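Protein F9 (PDB 6CJ6) takes part in vaccinia virus entry as a component of the entry-fusion complex, which merges viral and cellular membranes and delivers the virion core into the host cytoplasm. Local coordinates at residues I35-V40 with E146-L151. Residues are numbered along the deposited sequence; the frame is centred on the assembly and turned at random.
Sequences IHIGEV and EANCGL. Unlike the reference sequence in segment 146-151: Ala147 (reference Arg). With MOH (methanol), chain B; MOH (methanol), chain C; EDO (1,2-ethanediol), chain P.
Ile37 and Ile35 meet the carboxamide of Asn148 from opposite sides of its plane, a compact instance of an apolar contact made with a polar group. The methyl CD1 of Ile37 sits over one amide face, directly above the nitrogen, with CD1 3.4 Å from Asn148 ND2 and 3.9 Å from Asn148 CG. Ile37 gets there by placing CG1 beside its own backbone N (chi1 -57°), with a second bend (chi2 -62°) that carries CD1 onward to the helix. From the other side of the plane the branch methyl of Ile35 approaches the nitrogen end at a low slant, its CG2 3.7 Å from Asn148 ND2.

The amide takes its polar partners elsewhere. ND2 is hydrogen-bonded to OE1 of Gln120, on strand 119-127, and to OD1 of Asn141, while OD1 receives a weak bond from Thr142 N. Asn141 also turns its ND2 to the carbonyl oxygen of Ile35, so one side chain serves both segments. Strand 36-41 pairs along strand 119-127, and the contact joins this edge strand to helix 145-158, which the Cys107-Cys149 disulfide ties to helix 102-113.

Across the interface the chemistry is therefore purely van der Waals: one methyl lies over the nitrogen of a buried amide and a second flanks it. The two ND2 hydrogen bonds should fix the group's rotation, so that the amide can lie against two isoleucine methyls without forgoing its bonds.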
ATOM      1  N   ILE A  35      12.785  -7.003   8.027  1.00 48.42           N
ATOM      2  CA  ILE A  35      13.205  -6.047   7.011  1.00 41.74           C
ATOM      3  C   ILE A  35      12.710  -4.665   7.415  1.00 34.01           C
ATOM      4  O   ILE A  35      11.730  -4.524   8.152  1.00 31.44           O
ATOM      5  CB  ILE A  35      12.702  -6.454   5.603  1.00 40.08           C
ATOM      6  CG1 ILE A  35      13.653  -5.941   4.521  1.00 44.46           C
ATOM      7  CG2 ILE A  35      11.294  -5.935   5.359  1.00 34.45           C
ATOM      8  CD1 ILE A  35      13.271  -6.361   3.119  1.00 48.37           C
ATOM      9  N   HIS A  36      13.409  -3.637   6.938  1.00 38.25           N
ATOM     10  CA  HIS A  36      13.058  -2.254   7.224  1.00 34.25           C
ATOM     11  C   HIS A  36      13.094  -1.436   5.943  1.00 31.62           C
ATOM     12  O   HIS A  36      13.818  -1.760   4.998  1.00 33.97           O
ATOM     13  CB  HIS A  36      14.010  -1.629   8.247  1.00 36.91           C
ATOM     14  CG  HIS A  36      13.896  -2.221   9.616  1.00 41.15           C
ATOM     15  ND1 HIS A  36      14.606  -3.336  10.006  1.00 51.17           N
ATOM     16  CD2 HIS A  36      13.147  -1.858  10.684  1.00 43.41           C
ATOM     17  CE1 HIS A  36      14.303  -3.632  11.258  1.00 51.45           C
ATOM     18  NE2 HIS A  36      13.420  -2.750  11.692  1.00 54.75           N
ATOM     19  N   ILE A  37      12.296  -0.373   5.921  1.00 32.39           N
ATOM     20  CA  ILE A  37      12.284   0.562   4.800  1.00 32.25           C
ATOM     21  C   ILE A  37      13.412   1.563   5.022  1.00 29.99           C
ATOM     22  O   ILE A  37      13.373   2.353   5.968  1.00 32.90           O
ATOM     23  CB  ILE A  37      10.934   1.274   4.676  1.00 32.03           C
ATOM     24  CG1 ILE A  37       9.805   0.257   4.520  1.00 34.56           C
ATOM     25  CG2 ILE A  37      10.952   2.237   3.498  1.00 41.24           C
ATOM     26  CD1 ILE A  37       9.914  -0.587   3.277  1.00 31.69           C
ATOM     27  N   GLY A  38      14.418   1.529   4.157  1.00 27.11           N
ATOM     28  CA  GLY A  38      15.557   2.407   4.327  1.00 31.14           C
ATOM     29  C   GLY A  38      15.810   3.307   3.137  1.00 31.97           C
ATOM     30  O   GLY A  38      16.847   3.970   3.064  1.00 28.48           O
ATOM     31  N   GLU A  39      14.864   3.354   2.203  1.00 32.54           N
ATOM     32  CA  GLU A  39      15.096   4.063   0.952  1.00 27.86           C
ATOM     33  C   GLU A  39      13.788   4.235   0.192  1.00 36.36           C
ATOM     34  O   GLU A  39      13.142   3.249  -0.179  1.00 31.75           O
ATOM     35  CB  GLU A  39      16.113   3.280   0.120  1.00 33.34           C
ATOM     36  CG  GLU A  39      16.587   3.947  -1.147  1.00 36.60           C
ATOM     37  CD  GLU A  39      17.739   3.187  -1.777  1.00 44.56           C
ATOM     38  OE1 GLU A  39      18.733   2.925  -1.065  1.00 42.52           O
ATOM     39  OE2 GLU A  39      17.643   2.832  -2.972  1.00 43.63           O
ATOM     40  N   VAL A  40      13.384   5.481  -0.035  1.00 26.91           N
ATOM     41  CA  VAL A  40      12.159   5.798  -0.756  1.00 24.92           C
ATOM     42  C   VAL A  40      12.531   6.584  -2.003  1.00 31.94           C
ATOM     43  O   VAL A  40      13.241   7.593  -1.916  1.00 27.44           O
ATOM     44  CB  VAL A  40      11.177   6.597   0.121  1.00 31.73           C
ATOM     45  CG1 VAL A  40       9.943   6.982  -0.683  1.00 31.80           C
ATOM     46  CG2 VAL A  40      10.789   5.795   1.349  1.00 27.78           C
ATOM     47  N   GLU A 146       7.998  -9.174   0.528  1.00 23.33           N
ATOM     48  CA  GLU A 146       6.911  -9.449  -0.406  1.00 24.93           C
ATOM     49  C   GLU A 146       5.676  -8.618  -0.084  1.00 20.67           C
ATOM     50  O   GLU A 146       4.990  -8.137  -0.995  1.00 21.31           O
ATOM     51  CB  GLU A 146       6.597 -10.950  -0.469  1.00 32.23           C
ATOM     52  CG  GLU A 146       6.743 -11.706   0.844  1.00 33.49           C
ATOM     53  CD  GLU A 146       8.184 -12.086   1.160  1.00 35.94           C
ATOM     54  OE1 GLU A 146       8.781 -12.877   0.399  1.00 39.43           O
ATOM     55  OE2 GLU A 146       8.724 -11.584   2.166  1.00 38.37           O
ATOM     56  N   ALA A 147       5.382  -8.419   1.204  1.00 21.55           N
ATOM     57  CA  ALA A 147       4.245  -7.578   1.571  1.00 23.62           C
ATOM     58  C   ALA A 147       4.512  -6.112   1.252  1.00 25.66           C
ATOM     59  O   ALA A 147       3.616  -5.406   0.776  1.00 26.85           O
ATOM     60  CB  ALA A 147       3.897  -7.760   3.048  1.00 24.17           C
ATOM     61  N   ASN A 148       5.733  -5.634   1.510  1.00 27.60           N
ATOM     62  CA  ASN A 148       6.086  -4.271   1.119  1.00 28.29           C
ATOM     63  C   ASN A 148       5.967  -4.087  -0.390  1.00 26.64           C
ATOM     64  O   ASN A 148       5.589  -3.009  -0.864  1.00 23.59           O
ATOM     65  CB  ASN A 148       7.504  -3.934   1.578  1.00 27.16           C
ATOM     66  CG  ASN A 148       7.607  -3.725   3.077  1.00 26.66           C
ATOM     67  OD1 ASN A 148       6.605  -3.529   3.764  1.00 27.04           O
ATOM     68  ND2 ASN A 148       8.832  -3.745   3.589  1.00 27.05           N
ATOM     69  N   CYS A 149       6.299  -5.127  -1.159  1.00 25.40           N
ATOM     70  CA  CYS A 149       6.088  -5.080  -2.602  1.00 28.60           C
ATOM     71  C   CYS A 149       4.613  -4.911  -2.936  1.00 21.94           C
ATOM     72  O   CYS A 149       4.258  -4.197  -3.882  1.00 22.57           O
ATOM     73  CB  CYS A 149       6.624  -6.354  -3.249  1.00 29.85           C
ATOM     74  SG  CYS A 149       5.964  -6.687  -4.900  1.00 38.14           S
ATOM     75  N   GLY A 150       3.738  -5.570  -2.175  1.00 23.01           N
ATOM     76  CA  GLY A 150       2.314  -5.428  -2.422  1.00 27.79           C
ATOM     77  C   GLY A 150       1.822  -4.021  -2.156  1.00 22.62           C
ATOM     78  O   GLY A 150       1.055  -3.461  -2.944  1.00 24.23           O
ATOM     79  N   LEU A 151       2.261  -3.425  -1.048  1.00 24.84           N
ATOM     80  CA  LEU A 151       1.881  -2.047  -0.755  1.00 25.43           C
ATOM     81  C   LEU A 151       2.405  -1.097  -1.826  1.00 23.60           C
ATOM     82  O   LEU A 151       1.707  -0.161  -2.235  1.00 24.99           O
ATOM     83  CB  LEU A 151       2.399  -1.655   0.628  1.00 25.55           C
ATOM     84  CG  LEU A 151       1.906  -0.329   1.204  1.00 28.84           C
ATOM     85  CD1 LEU A 151       0.392  -0.319   1.305  1.00 37.07           C
ATOM     86  CD2 LEU A 151       2.536  -0.075   2.564  1.00 38.76           C
TER
HETATM   87  C   MOH B 241       2.276  -4.215   4.054  1.00 34.54           C
HETATM   88  O   MOH B 241       3.500  -3.616   3.677  1.00 41.92           O
HETATM   89  C   MOH C 240      19.603   2.679   3.693  1.00 39.83           C
HETATM   90  O   MOH C 240      19.021   3.130   4.898  1.00 39.69           O
HETATM   91  C1  EDO P 212      10.247  -2.646  15.402  1.00 62.98           C
HETATM   92  O1  EDO P 212       8.903  -2.177  15.242  1.00 58.89           O
HETATM   93  C2  EDO P 212      10.969  -2.583  14.062  1.00 60.64           C
HETATM   94  O2  EDO P 212      12.369  -2.816  14.263  1.00 55.48           O